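PDB 3QGM: p-nitrophenyl phosphatase (Pho2) from Archaeoglobus fulgidus, which is probably a metal-dependent phosphatase of the haloacid dehalogenase (HAD) superfamily, thought to hydrolyse phosphate esters such as p-nitrophenyl phosphate. Local coordinates for residues R146-N151 / V183-P188; V46-T51 / N151-F156. All blocks are in the same frame, centred on the assembly; numbering follows the deposited sequence.

Contact 1 (R146-N151 / V183-P188); sequences RYIATN and VVVGKP
The carbonyl oxygen of Val-183 is held by two groups of the neighbouring strand: Ala-149 N donates a nearly straight bond to Val-183 O (3.0 Å, 169° at the hydrogen), and Ile-148 CA adds a CA-H...O contact to the same oxygen at 3.4 Å. One step on, Val-185 N returns an equally short bond to Ala-149 O, 3.0 Å, completing the parallel pattern. At the ends the pairing weakens, through Val-183 N to Tyr-147 O and Gly-186 N to Thr-150 O. On one face, Ile-148 and Val-183 lie side by side. With CG1 beside its own backbone N (chi1 -41°), Ile-148 brings CD1 to 3.7 Å from Val-183 CB, while its CG2 meets Val-185 CG2 at 3.7 Å. An alanine here would probably open a gap between these two valines and Ile-84 of helix 76-87. Arg-146 bends at chi2 and reaches the same face, NH2 lying 3.5 Å from Val-183 CG2, its charge paired with Glu-87. Ala-149 and Val-184 point to the opposite face, where Ile-170 of helix 167-177 covers Ala-149. Strand 183-184 is the outermost within this chain of a five-stranded parallel sheet, consistent with the alpha/beta cap domain of UmpH-like HAD phosphatases.

Contact 2 (V46-T51 / N151-F156); sequences VSNNST and NPDRIF
Asn-48 and Asp-153 join across the boundary between the HAD core and its probable cap: the loop after core strand 42-47, shaped by an ST turn and an Asx turn, faces the chain leaving the cap strand 146-149. The tight part centres on one carboxylate oxygen. Asn-48 ND2 donates to the syn lone pair of Asp-153 OD2 at 2.8 Å, with the amide and carboxylate planes 61° apart. Asn-151 ND2 reaches the anti lone pair of Asp-153 OD2 at 2.9 Å, and that oxygen lies in the amide plane of Asn-151. The two amides grip Asp-153 OD2 together and would restrain rotation of the carboxylate. With CG between its own backbone N and carbonyl carbon (chi1 66°), Asn-151 sets CG 3.6 Å from Asn-48 O. Farther along, Ser-50 CB packs 3.4 Å from Asn-151 OD1, which is also hydrogen-bonded to Thr-166, while Ser-50 OG turns to Ser-125 N. The packing is looser at Pro-152, whose CD comes no nearer than 4.1 Å to Asn-48 ND2; past Asp-153 the chain leaves, and exposed Arg-154 makes a cation-pi contact with Trp-175 of the second subunit. Asn-49 also turns away from the interface, its OD1 accepting from Thr-51 N at 2.9 Å to close the Asx turn.

In the fold
Contact 1 is the more buried of the two and pairs two strands of one sheet and the loops that leave them, held by regular backbone bonds and aliphatic packing; contact 2 is partly buried, joins the HAD core to the probable cap and relies on side-chain amides, a carboxylate and a serine. Asn-151 belongs to both, standing where strand 146-149 gives way to the hairpin arm 155-164. The contacts also touch directly: Asn-48 OD1 lies 2.8 Å from Lys-187 N and Ser-50 OG 3.2 Å from Thr-150 OG1, both probable hydrogen bonds. Segment 46-51 thus meets both segments that run from the cap sheet. The side chain of Asn-48 sits about 8 Å from the calcium ion bound by Asp-14, Asp-16 and Asp-212.

Contact 1 (R146-N151 / V183-P188)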
loop_
_atom_site.group_PDB
_atom_site.type_symbol
_atom_site.label_atom_id
_atom_site.label_comp_id
_atom_site.label_asym_id
_atom_site.label_seq_id
_atom_site.Cartn_x
_atom_site.Cartn_y
_atom_site.Cartn_z
ATOM N N ARG A 146 3.189 10.617 15.928
ATOM C CA ARG A 146 2.120 9.757 16.368
ATOM C C ARG A 146 1.146 9.588 15.203
ATOM O O ARG A 146 0.815 10.539 14.528
ATOM C CB ARG A 146 1.431 10.416 17.578
ATOM C CG ARG A 146 0.242 9.665 18.145
ATOM C CD ARG A 146 0.296 9.794 19.699
ATOM N NE ARG A 146 -0.825 9.167 20.378
ATOM C CZ ARG A 146 -0.856 7.886 20.759
ATOM N NH1 ARG A 146 0.173 7.074 20.535
ATOM N NH2 ARG A 146 -1.939 7.417 21.380
ATOM N N TYR A 147 0.659 8.377 15.023
ATOM C CA TYR A 147 0.038 7.969 13.794
ATOM C C TYR A 147 -1.296 7.312 14.136
ATOM O O TYR A 147 -1.353 6.243 14.730
ATOM C CB TYR A 147 1.046 7.064 13.052
ATOM C CG TYR A 147 0.559 6.259 11.868
ATOM C CD1 TYR A 147 -0.644 6.533 11.220
ATOM C CD2 TYR A 147 1.353 5.238 11.376
ATOM C CE1 TYR A 147 -1.065 5.766 10.130
ATOM C CE2 TYR A 147 0.946 4.457 10.293
ATOM C CZ TYR A 147 -0.252 4.729 9.664
ATOM O OH TYR A 147 -0.635 3.920 8.622
ATOM N N ILE A 148 -2.374 7.995 13.766
ATOM C CA ILE A 148 -3.706 7.512 13.989
ATOM C C ILE A 148 -4.415 7.204 12.669
ATOM O O ILE A 148 -4.344 7.978 11.704
ATOM C CB ILE A 148 -4.564 8.569 14.715
ATOM C CG1 ILE A 148 -3.738 9.240 15.816
ATOM C CG2 ILE A 148 -5.800 7.869 15.303
ATOM C CD1 ILE A 148 -3.495 8.350 16.998
ATOM N N ALA A 149 -5.143 6.119 12.643
ATOM C CA ALA A 149 -5.989 5.814 11.486
ATOM C C ALA A 149 -7.460 5.789 11.923
ATOM O O ALA A 149 -7.805 5.327 13.002
ATOM C CB ALA A 149 -5.585 4.495 10.838
ATOM N N THR A 150 -8.315 6.310 11.059
ATOM C CA THR A 150 -9.732 6.382 11.304
ATOM C C THR A 150 -10.363 5.004 11.405
ATOM O O THR A 150 -11.209 4.734 12.276
ATOM C CB THR A 150 -10.411 7.199 10.162
ATOM O OG1 THR A 150 -10.031 6.656 8.881
ATOM C CG2 THR A 150 -9.987 8.683 10.205
ATOM N N ASN A 151 -9.942 4.118 10.519
ATOM C CA ASN A 151 -10.538 2.796 10.430
ATOM C C ASN A 151 -9.583 1.850 9.668
ATOM O O ASN A 151 -8.740 2.341 8.904
ATOM C CB ASN A 151 -11.898 2.870 9.705
ATOM C CG ASN A 151 -11.780 3.267 8.267
ATOM O OD1 ASN A 151 -11.325 4.373 7.957
ATOM N ND2 ASN A 151 -12.276 2.412 7.365
ATOM N N VAL A 183 -2.601 3.872 16.712
ATOM C CA VAL A 183 -3.969 3.704 17.158
ATOM C C VAL A 183 -4.839 3.599 15.919
ATOM O O VAL A 183 -4.744 4.427 15.037
ATOM C CB VAL A 183 -4.440 4.926 17.981
ATOM C CG1 VAL A 183 -5.910 4.762 18.425
ATOM C CG2 VAL A 183 -3.533 5.123 19.204
ATOM N N VAL A 184 -5.642 2.546 15.841
ATOM C CA VAL A 184 -6.740 2.471 14.898
ATOM C C VAL A 184 -8.030 2.750 15.704
ATOM O O VAL A 184 -8.266 2.111 16.737
ATOM C CB VAL A 184 -6.782 1.100 14.281
ATOM C CG1 VAL A 184 -7.962 0.989 13.293
ATOM C CG2 VAL A 184 -5.386 0.756 13.559
ATOM N N VAL A 185 -8.839 3.708 15.250
ATOM C CA VAL A 185 -10.049 4.132 15.975
ATOM C C VAL A 185 -11.235 3.211 15.688
ATOM O O VAL A 185 -11.884 2.720 16.637
ATOM C CB VAL A 185 -10.355 5.597 15.676
ATOM C CG1 VAL A 185 -11.627 6.098 16.421
ATOM C CG2 VAL A 185 -9.127 6.419 16.051
ATOM N N GLY A 186 -11.485 2.930 14.405
ATOM C CA GLY A 186 -12.737 2.302 13.965
ATOM C C GLY A 186 -12.844 0.832 14.340
ATOM O O GLY A 186 -11.861 0.222 14.762
ATOM N N LYS A 187 -14.021 0.255 14.136
ATOM C CA LYS A 187 -14.224 -1.174 14.319
ATOM C C LYS A 187 -13.272 -2.022 13.474
ATOM O O LYS A 187 -13.112 -1.748 12.281
ATOM C CB LYS A 187 -15.669 -1.562 13.987
ATOM C CG LYS A 187 -16.755 -0.874 14.923
ATOM C CD LYS A 187 -18.162 -1.199 14.432
ATOM C CE LYS A 187 -18.518 -0.499 13.138
ATOM N NZ LYS A 187 -19.873 -0.904 12.686
ATOM N N PRO A 188 -12.709 -3.104 14.065
ATOM C CA PRO A 188 -13.065 -3.641 15.410
ATOM C C PRO A 188 -12.283 -3.093 16.609
ATOM O O PRO A 188 -12.405 -3.620 17.737
ATOM C CB PRO A 188 -12.818 -5.143 15.249
ATOM C CG PRO A 188 -11.659 -5.208 14.290
ATOM C CD PRO A 188 -11.925 -4.077 13.287
#

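Contact 2 (V46-T51 / N151-F156)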
loop_
_atom_site.group_PDB
_atom_site.type_symbol
_atom_site.label_atom_id
_atom_site.label_comp_id
_atom_site.label_asym_id
_atom_site.label_seq_id
_atom_site.Cartn_x
_atom_site.Cartn_y
_atom_site.Cartn_z
ATOM N N VAL A 46 -22.978 3.316 15.220
ATOM C CA VAL A 46 -21.513 3.403 15.137
ATOM C C VAL A 46 -21.088 3.066 13.723
ATOM O O VAL A 46 -21.478 2.032 13.208
ATOM C CB VAL A 46 -20.802 2.500 16.168
ATOM C CG1 VAL A 46 -19.280 2.483 15.943
ATOM C CG2 VAL A 46 -21.064 2.966 17.617
ATOM N N SER A 47 -20.306 3.940 13.087
ATOM C CA SER A 47 -19.897 3.733 11.708
ATOM C C SER A 47 -18.435 4.040 11.520
ATOM O O SER A 47 -17.922 4.963 12.115
ATOM C CB SER A 47 -20.663 4.671 10.778
ATOM O OG SER A 47 -20.090 4.668 9.499
ATOM N N ASN A 48 -17.784 3.234 10.665
ATOM C CA ASN A 48 -16.392 3.423 10.351
ATOM C C ASN A 48 -16.181 4.421 9.257
ATOM O O ASN A 48 -15.052 4.596 8.827
ATOM C CB ASN A 48 -15.769 2.094 9.926
ATOM C CG ASN A 48 -15.281 1.283 11.105
ATOM O OD1 ASN A 48 -15.498 1.655 12.249
ATOM N ND2 ASN A 48 -14.548 0.190 10.814
ATOM N N ASN A 49 -17.252 5.048 8.781
ATOM C CA ASN A 49 -17.159 6.056 7.717
ATOM C C ASN A 49 -15.982 6.966 7.959
ATOM O O ASN A 49 -15.869 7.617 9.017
ATOM C CB ASN A 49 -18.444 6.911 7.618
ATOM C CG ASN A 49 -18.517 7.702 6.325
ATOM O OD1 ASN A 49 -17.666 8.523 6.055
ATOM N ND2 ASN A 49 -19.542 7.453 5.521
ATOM N N SER A 50 -15.113 7.034 6.966
ATOM C CA SER A 50 -13.841 7.749 7.061
ATOM C C SER A 50 -13.878 9.195 6.520
ATOM O O SER A 50 -12.954 9.986 6.743
ATOM C CB SER A 50 -12.820 6.942 6.231
ATOM O OG SER A 50 -11.571 7.573 6.184
ATOM N N THR A 51 -14.927 9.510 5.777
ATOM C CA THR A 51 -14.978 10.657 4.928
ATOM C C THR A 51 -16.097 11.654 5.233
ATOM O O THR A 51 -16.021 12.779 4.792
ATOM C CB THR A 51 -15.142 10.208 3.451
ATOM O OG1 THR A 51 -16.424 9.570 3.290
ATOM C CG2 THR A 51 -13.964 9.239 3.033
ATOM N N ASN A 151 -9.942 4.118 10.519
ATOM C CA ASN A 151 -10.538 2.796 10.430
ATOM C C ASN A 151 -9.583 1.850 9.668
ATOM O O ASN A 151 -8.740 2.341 8.904
ATOM C CB ASN A 151 -11.898 2.870 9.705
ATOM C CG ASN A 151 -11.780 3.267 8.267
ATOM O OD1 ASN A 151 -11.325 4.373 7.957
ATOM N ND2 ASN A 151 -12.276 2.412 7.365
ATOM N N PRO A 152 -9.699 0.521 9.881
ATOM C CA PRO A 152 -8.772 -0.404 9.195
ATOM C C PRO A 152 -9.235 -1.005 7.887
ATOM O O PRO A 152 -8.449 -1.721 7.260
ATOM C CB PRO A 152 -8.592 -1.541 10.187
ATOM C CG PRO A 152 -9.928 -1.532 11.027
ATOM C CD PRO A 152 -10.472 -0.121 10.954
ATOM N N ASP A 153 -10.469 -0.717 7.467
ATOM C CA ASP A 153 -11.125 -1.471 6.425
ATOM C C ASP A 153 -10.280 -1.419 5.126
ATOM O O ASP A 153 -9.822 -0.369 4.700
ATOM C CB ASP A 153 -12.547 -0.951 6.208
ATOM C CG ASP A 153 -13.400 -1.011 7.505
ATOM O OD1 ASP A 153 -13.973 -2.090 7.774
ATOM O OD2 ASP A 153 -13.355 -0.049 8.331
ATOM N N ARG A 154 -10.052 -2.580 4.539
ATOM C CA ARG A 154 -9.188 -2.706 3.402
ATOM C C ARG A 154 -9.842 -2.347 2.080
ATOM O O ARG A 154 -9.255 -1.603 1.326
ATOM C CB ARG A 154 -8.684 -4.128 3.345
ATOM C CG ARG A 154 -7.557 -4.348 4.312
ATOM C CD ARG A 154 -7.366 -5.792 4.608
ATOM N NE ARG A 154 -6.234 -5.953 5.505
ATOM C CZ ARG A 154 -6.264 -5.756 6.823
ATOM N NH1 ARG A 154 -7.394 -5.387 7.446
ATOM N NH2 ARG A 154 -5.151 -5.917 7.533
ATOM N N ILE A 155 -11.057 -2.872 1.841
ATOM C CA ILE A 155 -11.778 -2.780 0.577
ATOM C C ILE A 155 -13.260 -2.468 0.829
ATOM O O ILE A 155 -13.846 -3.095 1.675
ATOM C CB ILE A 155 -11.764 -4.144 -0.143
ATOM C CG1 ILE A 155 -10.352 -4.608 -0.482
ATOM C CG2 ILE A 155 -12.607 -4.164 -1.413
ATOM C CD1 ILE A 155 -10.395 -6.075 -0.978
ATOM N N PHE A 156 -13.842 -1.521 0.088
ATOM C CA PHE A 156 -15.278 -1.223 0.176
ATOM C C PHE A 156 -16.013 -1.829 -1.023
ATOM O O PHE A 156 -15.619 -1.583 -2.161
ATOM C CB PHE A 156 -15.529 0.276 0.230
ATOM C CG PHE A 156 -16.977 0.632 0.196
ATOM C CD1 PHE A 156 -17.802 0.329 1.276
ATOM C CD2 PHE A 156 -17.524 1.266 -0.905
ATOM C CE1 PHE A 156 -19.167 0.628 1.244
ATOM C CE2 PHE A 156 -18.884 1.574 -0.941
ATOM C CZ PHE A 156 -19.703 1.241 0.146
#